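Local coordinates for protein soluble inorganic pyrophosphatase (Toxoplasma gondii, PDB 5WRT) that probably hydrolyses inorganic pyrophosphate to orthophosphate with magnesium as cofactor, the chain being the pyrophosphatase portion of a longer protein, at residues 30-36 and 222-228; 44-48 and 218-222; 51-55 and 128-134; 170-174 and 211-215. All blocks are in the same frame, centred on the assembly; numbering follows the deposited sequence.

Contact 1 (30-36 and 222-228)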
# COMPACT_ATOMS: atom_id res chain seq x y z
N TRP A 30 -15.63 -23.26 3.04
CA TRP A 30 -15.59 -22.90 4.45
C TRP A 30 -15.98 -24.07 5.35
O TRP A 30 -15.35 -24.27 6.40
CB TRP A 30 -16.52 -21.72 4.73
CG TRP A 30 -16.39 -21.17 6.12
CD1 TRP A 30 -15.24 -21.04 6.85
CD2 TRP A 30 -17.44 -20.68 6.96
NE1 TRP A 30 -15.51 -20.50 8.08
CE2 TRP A 30 -16.86 -20.27 8.17
CE3 TRP A 30 -18.83 -20.54 6.80
CZ2 TRP A 30 -17.60 -19.73 9.22
CZ3 TRP A 30 -19.57 -20.00 7.84
CH2 TRP A 30 -18.95 -19.61 9.04
N HIS A 31 -16.99 -24.84 4.96
CA HIS A 31 -17.53 -25.89 5.82
C HIS A 31 -16.88 -27.26 5.58
O HIS A 31 -16.60 -27.98 6.54
CB HIS A 31 -19.04 -26.03 5.62
CG HIS A 31 -19.82 -24.82 6.03
ND1 HIS A 31 -19.88 -24.37 7.33
CD2 HIS A 31 -20.58 -23.97 5.30
CE1 HIS A 31 -20.64 -23.30 7.39
NE2 HIS A 31 -21.07 -23.03 6.17
N ASP A 32 -16.65 -27.64 4.32
CA ASP A 32 -16.33 -29.03 4.03
C ASP A 32 -14.87 -29.28 3.70
O ASP A 32 -14.48 -30.45 3.56
CB ASP A 32 -17.19 -29.54 2.87
CG ASP A 32 -18.64 -29.08 2.96
OD1 ASP A 32 -19.27 -29.22 4.03
OD2 ASP A 32 -19.13 -28.53 1.94
N ILE A 33 -14.05 -28.24 3.59
CA ILE A 33 -12.60 -28.43 3.42
C ILE A 33 -11.95 -28.55 4.79
O ILE A 33 -12.17 -27.69 5.65
CB ILE A 33 -11.99 -27.29 2.60
CG1 ILE A 33 -12.49 -27.35 1.16
CG2 ILE A 33 -10.47 -27.36 2.63
CD1 ILE A 33 -11.78 -26.42 0.22
N PRO A 34 -11.16 -29.60 5.04
CA PRO A 34 -10.50 -29.72 6.34
C PRO A 34 -9.48 -28.61 6.53
O PRO A 34 -8.77 -28.22 5.60
CB PRO A 34 -9.84 -31.10 6.27
CG PRO A 34 -9.66 -31.36 4.82
CD PRO A 34 -10.83 -30.72 4.14
N LEU A 35 -9.42 -28.09 7.76
CA LEU A 35 -8.43 -27.08 8.08
C LEU A 35 -7.01 -27.64 8.00
O LEU A 35 -6.09 -26.96 7.53
CB LEU A 35 -8.69 -26.49 9.46
CG LEU A 35 -7.64 -25.51 9.98
CD1 LEU A 35 -7.48 -24.33 9.03
CD2 LEU A 35 -7.99 -25.03 11.38
N PHE A 36 -6.83 -28.89 8.44
CA PHE A 36 -5.53 -29.55 8.40
C PHE A 36 -5.53 -30.60 7.29
O PHE A 36 -6.12 -31.68 7.46
CB PHE A 36 -5.20 -30.20 9.74
CG PHE A 36 -5.24 -29.25 10.90
CD1 PHE A 36 -4.19 -28.37 11.13
CD2 PHE A 36 -6.31 -29.25 11.78
CE1 PHE A 36 -4.22 -27.49 12.20
CE2 PHE A 36 -6.34 -28.38 12.86
CZ PHE A 36 -5.30 -27.50 13.06
N TYR A 222 -5.86 -21.98 15.83
CA TYR A 222 -6.54 -22.97 16.67
C TYR A 222 -7.77 -22.37 17.34
O TYR A 222 -8.86 -22.97 17.30
CB TYR A 222 -5.59 -23.50 17.75
CG TYR A 222 -4.38 -24.26 17.25
CD1 TYR A 222 -4.46 -25.11 16.15
CD2 TYR A 222 -3.17 -24.15 17.92
CE1 TYR A 222 -3.34 -25.81 15.72
CE2 TYR A 222 -2.06 -24.85 17.49
CZ TYR A 222 -2.15 -25.67 16.39
OH TYR A 222 -1.03 -26.35 15.98
N ARG A 223 -7.62 -21.21 17.97
CA ARG A 223 -8.74 -20.60 18.68
C ARG A 223 -9.91 -20.31 17.75
O ARG A 223 -11.07 -20.57 18.09
CB ARG A 223 -8.29 -19.32 19.39
CG ARG A 223 -9.34 -18.73 20.31
CD ARG A 223 -8.78 -17.58 21.12
NE ARG A 223 -8.18 -16.55 20.28
CZ ARG A 223 -6.90 -16.19 20.34
NH1 ARG A 223 -6.08 -16.78 21.20
NH2 ARG A 223 -6.44 -15.24 19.53
N ALA A 224 -9.62 -19.77 16.56
CA ALA A 224 -10.68 -19.54 15.58
C ALA A 224 -11.29 -20.85 15.10
O ALA A 224 -12.49 -20.90 14.80
CB ALA A 224 -10.15 -18.72 14.40
N HIS A 225 -10.48 -21.90 15.01
CA HIS A 225 -11.00 -23.22 14.65
C HIS A 225 -11.98 -23.72 15.70
O HIS A 225 -13.01 -24.30 15.37
CB HIS A 225 -9.84 -24.20 14.47
CG HIS A 225 -10.25 -25.54 13.95
ND1 HIS A 225 -11.06 -25.70 12.84
CD2 HIS A 225 -9.96 -26.79 14.38
CE1 HIS A 225 -11.25 -26.99 12.62
NE2 HIS A 225 -10.59 -27.67 13.54
N GLU A 226 -11.67 -23.49 16.98
CA GLU A 226 -12.55 -23.95 18.05
C GLU A 226 -13.84 -23.15 18.10
O GLU A 226 -14.91 -23.69 18.41
CB GLU A 226 -11.83 -23.88 19.40
CG GLU A 226 -10.73 -24.92 19.57
N HIS A 227 -13.77 -21.84 17.82
CA HIS A 227 -14.98 -21.04 17.70
C HIS A 227 -15.92 -21.62 16.65
O HIS A 227 -17.14 -21.72 16.88
CB HIS A 227 -14.63 -19.60 17.33
CG HIS A 227 -13.95 -18.83 18.42
ND1 HIS A 227 -14.28 -18.97 19.76
CD2 HIS A 227 -12.96 -17.91 18.38
CE1 HIS A 227 -13.52 -18.17 20.48
NE2 HIS A 227 -12.71 -17.51 19.67
N TYR A 228 -15.38 -22.00 15.49
CA TYR A 228 -16.21 -22.60 14.45
C TYR A 228 -16.80 -23.93 14.90
O TYR A 228 -18.00 -24.16 14.77
CB TYR A 228 -15.38 -22.79 13.17
CG TYR A 228 -16.14 -23.48 12.06
CD1 TYR A 228 -16.96 -22.76 11.20
CD2 TYR A 228 -16.06 -24.86 11.89
CE1 TYR A 228 -17.66 -23.39 10.19
CE2 TYR A 228 -16.77 -25.49 10.88
CZ TYR A 228 -17.56 -24.75 10.04
OH TYR A 228 -18.27 -25.37 9.03
O HOH W 1 -17.91 -27.99 8.77

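Contact 2 (44-48 and 218-222)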
# COMPACT_ATOMS: atom_id res chain seq x y z
N PRO A 44 6.08 -30.90 8.85
CA PRO A 44 5.67 -29.58 9.34
C PRO A 44 4.16 -29.40 9.31
O PRO A 44 3.47 -29.97 8.46
CB PRO A 44 6.35 -28.62 8.36
CG PRO A 44 6.51 -29.41 7.11
CD PRO A 44 6.78 -30.82 7.56
N LEU A 45 3.64 -28.62 10.25
CA LEU A 45 2.21 -28.42 10.37
C LEU A 45 1.69 -27.60 9.19
O LEU A 45 2.19 -26.51 8.91
CB LEU A 45 1.89 -27.72 11.69
CG LEU A 45 0.42 -27.43 11.99
CD1 LEU A 45 -0.39 -28.71 12.10
CD2 LEU A 45 0.35 -26.63 13.27
N LEU A 46 0.69 -28.14 8.51
CA LEU A 46 0.10 -27.51 7.34
C LEU A 46 -1.35 -27.13 7.61
O LEU A 46 -2.10 -27.91 8.21
CB LEU A 46 0.18 -28.43 6.12
CG LEU A 46 1.58 -28.71 5.58
CD1 LEU A 46 1.51 -29.54 4.30
CD2 LEU A 46 2.32 -27.41 5.33
N PHE A 47 -1.73 -25.94 7.16
CA PHE A 47 -3.12 -25.50 7.18
C PHE A 47 -3.55 -25.28 5.74
O PHE A 47 -2.75 -24.84 4.91
CB PHE A 47 -3.30 -24.18 7.95
CG PHE A 47 -2.78 -24.21 9.36
CD1 PHE A 47 -1.43 -24.11 9.62
CD2 PHE A 47 -3.66 -24.31 10.43
CE1 PHE A 47 -0.95 -24.12 10.92
CE2 PHE A 47 -3.19 -24.32 11.73
CZ PHE A 47 -1.83 -24.22 11.97
N ASN A 48 -4.81 -25.59 5.44
CA ASN A 48 -5.33 -25.29 4.12
C ASN A 48 -5.77 -23.84 4.05
O ASN A 48 -6.33 -23.30 5.01
CB ASN A 48 -6.48 -26.22 3.75
CG ASN A 48 -6.03 -27.40 2.90
OD1 ASN A 48 -5.09 -27.28 2.11
ND2 ASN A 48 -6.71 -28.53 3.04
N GLU A 218 -0.03 -19.85 15.17
CA GLU A 218 -0.68 -21.16 15.21
C GLU A 218 -1.83 -21.16 16.21
O GLU A 218 -2.91 -21.69 15.92
CB GLU A 218 0.33 -22.24 15.57
CG GLU A 218 1.34 -22.58 14.48
CD GLU A 218 2.46 -23.48 15.00
OE1 GLU A 218 2.38 -23.91 16.17
OE2 GLU A 218 3.41 -23.76 14.24
N ARG A 219 -1.62 -20.56 17.38
CA ARG A 219 -2.66 -20.51 18.40
C ARG A 219 -3.83 -19.63 17.96
O ARG A 219 -4.97 -19.90 18.34
CB ARG A 219 -2.09 -20.00 19.72
CG ARG A 219 -1.23 -21.02 20.46
CD ARG A 219 -0.82 -20.49 21.82
NE ARG A 219 0.34 -19.60 21.75
CZ ARG A 219 1.61 -20.03 21.73
NH1 ARG A 219 1.88 -21.32 21.78
NH2 ARG A 219 2.60 -19.15 21.67
N VAL A 220 -3.56 -18.58 17.18
CA VAL A 220 -4.64 -17.77 16.64
C VAL A 220 -5.55 -18.62 15.76
O VAL A 220 -6.78 -18.54 15.85
CB VAL A 220 -4.07 -16.56 15.86
CG1 VAL A 220 -5.13 -15.94 14.97
CG2 VAL A 220 -3.51 -15.52 16.83
N VAL A 221 -4.96 -19.46 14.91
CA VAL A 221 -5.75 -20.32 14.03
C VAL A 221 -6.52 -21.36 14.84
O VAL A 221 -7.70 -21.62 14.58
CB VAL A 221 -4.86 -20.98 12.97
CG1 VAL A 221 -5.71 -21.75 11.96
CG2 VAL A 221 -4.02 -19.93 12.26
N TYR A 222 -5.86 -21.98 15.83
CA TYR A 222 -6.54 -22.97 16.67
C TYR A 222 -7.77 -22.37 17.34
O TYR A 222 -8.86 -22.97 17.30
CB TYR A 222 -5.59 -23.50 17.75
CG TYR A 222 -4.38 -24.26 17.25
CD1 TYR A 222 -4.46 -25.11 16.15
CD2 TYR A 222 -3.17 -24.15 17.92
CE1 TYR A 222 -3.34 -25.81 15.72
CE2 TYR A 222 -2.06 -24.85 17.49
CZ TYR A 222 -2.15 -25.67 16.39
OH TYR A 222 -1.03 -26.35 15.98

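Contact 3 (51-55 and 128-134)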
# COMPACT_ATOMS: atom_id res chain seq x y z
N VAL A 51 -7.92 -19.50 -1.29
CA VAL A 51 -7.48 -18.25 -1.91
C VAL A 51 -8.71 -17.52 -2.43
O VAL A 51 -9.44 -18.03 -3.28
CB VAL A 51 -6.48 -18.51 -3.04
CG1 VAL A 51 -6.04 -17.20 -3.68
CG2 VAL A 51 -5.28 -19.28 -2.50
N GLU A 52 -8.94 -16.31 -1.91
CA GLU A 52 -10.03 -15.46 -2.38
C GLU A 52 -9.54 -14.37 -3.32
O GLU A 52 -10.13 -14.16 -4.39
CB GLU A 52 -10.77 -14.84 -1.19
CG GLU A 52 -11.50 -15.84 -0.30
CD GLU A 52 -12.05 -15.20 0.97
OE1 GLU A 52 -11.43 -14.24 1.47
OE2 GLU A 52 -13.09 -15.67 1.46
N ILE A 53 -8.48 -13.67 -2.95
CA ILE A 53 -7.96 -12.56 -3.75
C ILE A 53 -6.55 -12.91 -4.22
O ILE A 53 -5.63 -12.99 -3.40
CB ILE A 53 -7.98 -11.24 -2.96
CG1 ILE A 53 -9.43 -10.83 -2.66
CG2 ILE A 53 -7.25 -10.15 -3.72
CD1 ILE A 53 -9.55 -9.67 -1.72
N PRO A 54 -6.35 -13.11 -5.52
CA PRO A 54 -5.02 -13.48 -6.01
C PRO A 54 -4.03 -12.33 -5.87
O PRO A 54 -4.39 -11.16 -5.84
CB PRO A 54 -5.26 -13.81 -7.49
CG PRO A 54 -6.71 -14.08 -7.59
CD PRO A 54 -7.36 -13.18 -6.58
N LYS A 55 -2.76 -12.71 -5.77
CA LYS A 55 -1.66 -11.76 -5.79
C LYS A 55 -1.79 -10.81 -6.99
O LYS A 55 -2.05 -11.25 -8.11
CB LYS A 55 -0.33 -12.52 -5.85
CG LYS A 55 0.91 -11.68 -6.07
CD LYS A 55 2.13 -12.58 -6.29
CE LYS A 55 3.43 -11.88 -5.91
NZ LYS A 55 3.63 -11.84 -4.43
N SER A 128 5.76 -16.45 -4.27
CA SER A 128 5.95 -15.69 -5.50
C SER A 128 4.87 -15.97 -6.54
O SER A 128 4.51 -15.07 -7.30
CB SER A 128 7.32 -16.00 -6.09
OG SER A 128 7.61 -15.15 -7.18
N GLU A 129 4.33 -17.19 -6.57
CA GLU A 129 3.41 -17.59 -7.62
C GLU A 129 2.00 -17.05 -7.37
O GLU A 129 1.51 -17.06 -6.23
CB GLU A 129 3.38 -19.12 -7.73
CG GLU A 129 2.09 -19.71 -8.26
CD GLU A 129 2.29 -21.09 -8.85
OE1 GLU A 129 1.32 -21.89 -8.85
OE2 GLU A 129 3.41 -21.39 -9.31
N VAL A 130 1.36 -16.57 -8.43
CA VAL A 130 -0.03 -16.12 -8.36
C VAL A 130 -0.95 -17.32 -8.30
O VAL A 130 -0.89 -18.21 -9.17
CB VAL A 130 -0.37 -15.21 -9.55
CG1 VAL A 130 -1.79 -14.68 -9.42
CG2 VAL A 130 0.63 -14.07 -9.65
N LEU A 131 -1.82 -17.36 -7.29
CA LEU A 131 -2.78 -18.43 -7.06
C LEU A 131 -4.17 -18.01 -7.55
O LEU A 131 -4.53 -16.84 -7.48
CB LEU A 131 -2.84 -18.78 -5.57
CG LEU A 131 -1.50 -19.19 -4.95
CD1 LEU A 131 -1.64 -19.42 -3.46
CD2 LEU A 131 -0.95 -20.42 -5.65
N PRO A 132 -4.97 -18.95 -8.04
CA PRO A 132 -6.26 -18.59 -8.63
C PRO A 132 -7.34 -18.38 -7.57
O PRO A 132 -7.24 -18.85 -6.44
CB PRO A 132 -6.58 -19.79 -9.51
CG PRO A 132 -5.98 -20.94 -8.77
CD PRO A 132 -4.71 -20.40 -8.15
N VAL A 133 -8.38 -17.65 -7.98
CA VAL A 133 -9.56 -17.51 -7.14
C VAL A 133 -10.16 -18.89 -6.89
O VAL A 133 -10.42 -19.64 -7.84
CB VAL A 133 -10.59 -16.57 -7.79
CG1 VAL A 133 -11.84 -16.48 -6.94
CG2 VAL A 133 -10.00 -15.19 -8.02
N GLY A 134 -10.38 -19.22 -5.62
CA GLY A 134 -10.90 -20.52 -5.27
C GLY A 134 -9.87 -21.61 -5.13
O GLY A 134 -10.24 -22.76 -4.85

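Contact 4 (170-174 and 211-215)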
# COMPACT_ATOMS: atom_id res chain seq x y z
N LEU A 170 11.64 -21.03 5.45
CA LEU A 170 10.85 -20.07 6.20
C LEU A 170 10.07 -20.80 7.29
O LEU A 170 9.23 -21.65 6.99
CB LEU A 170 9.89 -19.30 5.29
CG LEU A 170 10.53 -18.51 4.15
CD1 LEU A 170 9.45 -17.91 3.25
CD2 LEU A 170 11.44 -17.42 4.69
N ASN A 171 10.34 -20.46 8.55
CA ASN A 171 9.60 -21.02 9.67
C ASN A 171 9.10 -20.00 10.67
O ASN A 171 8.26 -20.35 11.51
CB ASN A 171 10.45 -22.07 10.42
CG ASN A 171 11.00 -23.14 9.50
OD1 ASN A 171 10.24 -23.94 8.94
ND2 ASN A 171 12.32 -23.17 9.33
N SER A 172 9.55 -18.75 10.62
CA SER A 172 9.04 -17.71 11.50
C SER A 172 9.25 -16.35 10.85
O SER A 172 9.82 -16.23 9.76
CB SER A 172 9.69 -17.77 12.88
OG SER A 172 8.84 -17.19 13.86
N VAL A 173 8.76 -15.31 11.54
CA VAL A 173 8.90 -13.93 11.07
C VAL A 173 10.36 -13.60 10.78
O VAL A 173 10.67 -12.93 9.78
CB VAL A 173 8.30 -12.96 12.10
CG1 VAL A 173 8.53 -11.51 11.67
CG2 VAL A 173 6.82 -13.24 12.30
N ALA A 174 11.27 -14.05 11.64
CA ALA A 174 12.68 -13.69 11.49
C ALA A 174 13.24 -14.17 10.16
O ALA A 174 14.04 -13.47 9.53
CB ALA A 174 13.49 -14.27 12.65
N ALA A 211 4.82 -8.28 14.46
CA ALA A 211 4.39 -9.52 13.83
C ALA A 211 4.61 -10.64 14.84
O ALA A 211 5.75 -11.00 15.14
CB ALA A 211 5.15 -9.77 12.53
N LEU A 212 3.52 -11.19 15.36
CA LEU A 212 3.63 -12.23 16.37
C LEU A 212 4.32 -13.46 15.77
O LEU A 212 4.18 -13.75 14.58
CB LEU A 212 2.24 -12.59 16.89
CG LEU A 212 1.69 -11.60 17.93
CD1 LEU A 212 0.48 -12.18 18.65
CD2 LEU A 212 2.76 -11.17 18.92
N PRO A 213 5.08 -14.20 16.58
CA PRO A 213 5.81 -15.36 16.05
C PRO A 213 4.88 -16.45 15.55
O PRO A 213 3.67 -16.46 15.82
CB PRO A 213 6.64 -15.84 17.25
CG PRO A 213 6.68 -14.69 18.19
CD PRO A 213 5.42 -13.91 17.98
N ALA A 214 5.46 -17.39 14.80
CA ALA A 214 4.69 -18.46 14.17
C ALA A 214 3.89 -19.25 15.19
O ALA A 214 2.73 -19.61 14.94
CB ALA A 214 5.62 -19.38 13.39
N ALA A 215 4.49 -19.54 16.35
CA ALA A 215 3.78 -20.31 17.38
C ALA A 215 2.55 -19.56 17.87
O ALA A 215 1.50 -20.17 18.10
CB ALA A 215 4.72 -20.62 18.53

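Contact 1 (30-36 and 222-228)
W30, H31 and Y228 make an aromatic cluster where the loop between strands 26-27 and 47-53 leans on the C-terminal helix 214-232. Y228 is the central piece. With its CG trans to the backbone N (chi1 176°), its ring reaches out from the helix and turns an edge to the indole face of W30, T-shaped against the five-membered ring with the planes 63° apart; the closest atoms are Y228 CD1 and, on the adjoining benzene part, W30 CZ2, at 3.7 Å. At the far end, Y228 OH lies at the edge of the H31 imidazole, in its plane, and shares a short hydrogen bond of 2.5 Å with H31 ND1; either atom could be the donor. A water closes the corner: it donates to H31 O at 2.6 Å and sits 2.7 Å from Y228 OH.

One helical turn back, H225 takes two neighbours on the same face of its ring. The L35 methyl CD2 makes a CH-pi contact 3.7 Å from the H225 centroid, while the F36 ring comes in edge-on, nearly perpendicular (87°). F36 CZ also meets Y222 CE1 at 3.7 Å, rim against rim.

Polar atoms of these rings are tied to a second loop: W30 NE1 donates to T99 O, and H225 ND1 to Q98 O. The W30 side chain is about 10 Å from a bound magnesium ion. Ring packing thus supplies the bulk of the interface, while the hydroxyl of Y228 is held by both imidazole and water, which would limit how its ring can shift.

Contact 2 (44-48 and 218-222)
L45 and F47 pack against one flank of helix 214-232 in an entirely side-chain, predominantly apolar contact, at the point where the chain enters strand 47-53. The strand belongs to what is, as in family I pyrophosphatases generally, an OB-fold beta barrel with this helix packed on its outside. No hydrogen bond crosses the contact. F47 points at the helix and puts its CD2-CE2 side against V221: the methyl CG1 of V221 stands 3.6 Å from F47 CE2, oblique to the ring. That methyl is brought there by a first torsion that sets it opposite the backbone N (chi1 -174°). F47 CE2 also lies 4.3 Å from Y222 CE1, which approaches the phenylalanine ring at its edge, and E218 CG completes the row at 4.4 Å from F47 CZ.

L45 fills the outer end. Its CD2 methyl meets the tyrosine from the opposite direction, coming to 3.1 Å from Y222 OH, a tight approach for carbon to oxygen, and it rests 4.2 Å from E218 CD. One face of the Y222 ring has E218 O of the preceding turn 3.1 Å above it, toward the rim.

Behind the contact, F47 also meets the F36 ring and V141, and V221 rests on L121. Phenylalanine and valine pair without polar groups on the buried side, whereas nearer the surface a leucine methyl packs against a hydroxyl and, more loosely, a carboxylate; the helix meets this segment through van der Waals packing, with no directional bond.

Contact 3 (51-55 and 128-134)
G134 N donates to V51 O at 2.8 Å, with an N-H...O angle of 153°, joining the end of strand 47-53 to the loop that leads into strand 136-149. Beside this bond both V51 methyls rest on the loop: CG1 touches P132 O at 3.4 Å, and CG2 crosses L131 at about a right angle, 3.8 Å from its CD1. P54 takes the next step. Its CG presses on V133 CG2 at 3.5 Å while P54 CB lies 3.1 Å from L131 O. Further along, K55 stretches over the start of the loop, CD 3.6 Å from S128 O, and V130 CG1 sits 3.7 Å from K55 O.

The second shell fixes both segments. N92 binds both K55 N and L131 N through OD1, and E129 O through ND2, while K55 NZ donates to Y90 O. K55 also packs on L196 of the second subunit.

At a classic beta bulge, where E52 and I53 both face Y93, the E52 side chain starts away from this loop. E52 binds magnesium in a structure of this protein; here that site is empty, and the side chain lies about 4 Å from the modelled ion. The positive phi of G134 (85°) would jam a side chain against the preceding carbonyl O, which calls for glycine just before strand 136-149. V51 and P54 thus pack on the loop, while the E52 carboxylate lies near the metal site, its OE2 held by M63 N.

Contact 4 (170-174 and 211-215)
V173, A214 and A211 carry this surface contact between the starts of two helices, 173-179 and 214-232, whose N-cap positions are S172 and P213. The two segments run nearly antiparallel here, 166° between their end-to-end directions. V173 lies against the end of strand 204-212 and embraces A211 with both methyls: CG1 and CG2 each stand 3.9 Å from A211 CB. The fork is oriented by chi1 of 176°, which sends CG1 away from the backbone N and leaves CG2 beside it, where it reaches 3.5 Å from L212 O. A211 also touches L145 of strand 136-149.

A214, in the first turn of the long helix, meets the other end of the segment. S172 OG stands near it without making a bond; set opposite its own backbone N (chi1 -155°), it makes no capping bond either. The nearby backbone N-H groups are taken instead by D175 OD2, which accepts from N171 N and, weakly, from S172 N. K140 NZ holds both L170 O and N171 OD1. No hydrogen bond joins the two segments: at this end the contact comes down to the methyl A214 CB set 3.4 Å from N171 O.

In the fold
Helix 214-232 is common to contacts 1, 2 and 4, which follow it from its second half back to its first turn; strand 47-53 is common to contacts 2 and 3. Contacts 1 and 2 touch directly, sharing Y222 and joined by F36 against F47 and by a probable hydrogen bond from N48 N to L35 O. All except contact 4 are partly buried, lying about 11 or 12 Å from the chain centre; contact 4 is a surface contact, its centre about 16 Å out. Chemistry follows place: rings and a hydroxyl-imidazole bond in contact 1, apolar packing in 2, a backbone bond beside a magnesium ligand in 3, small methyls in 4.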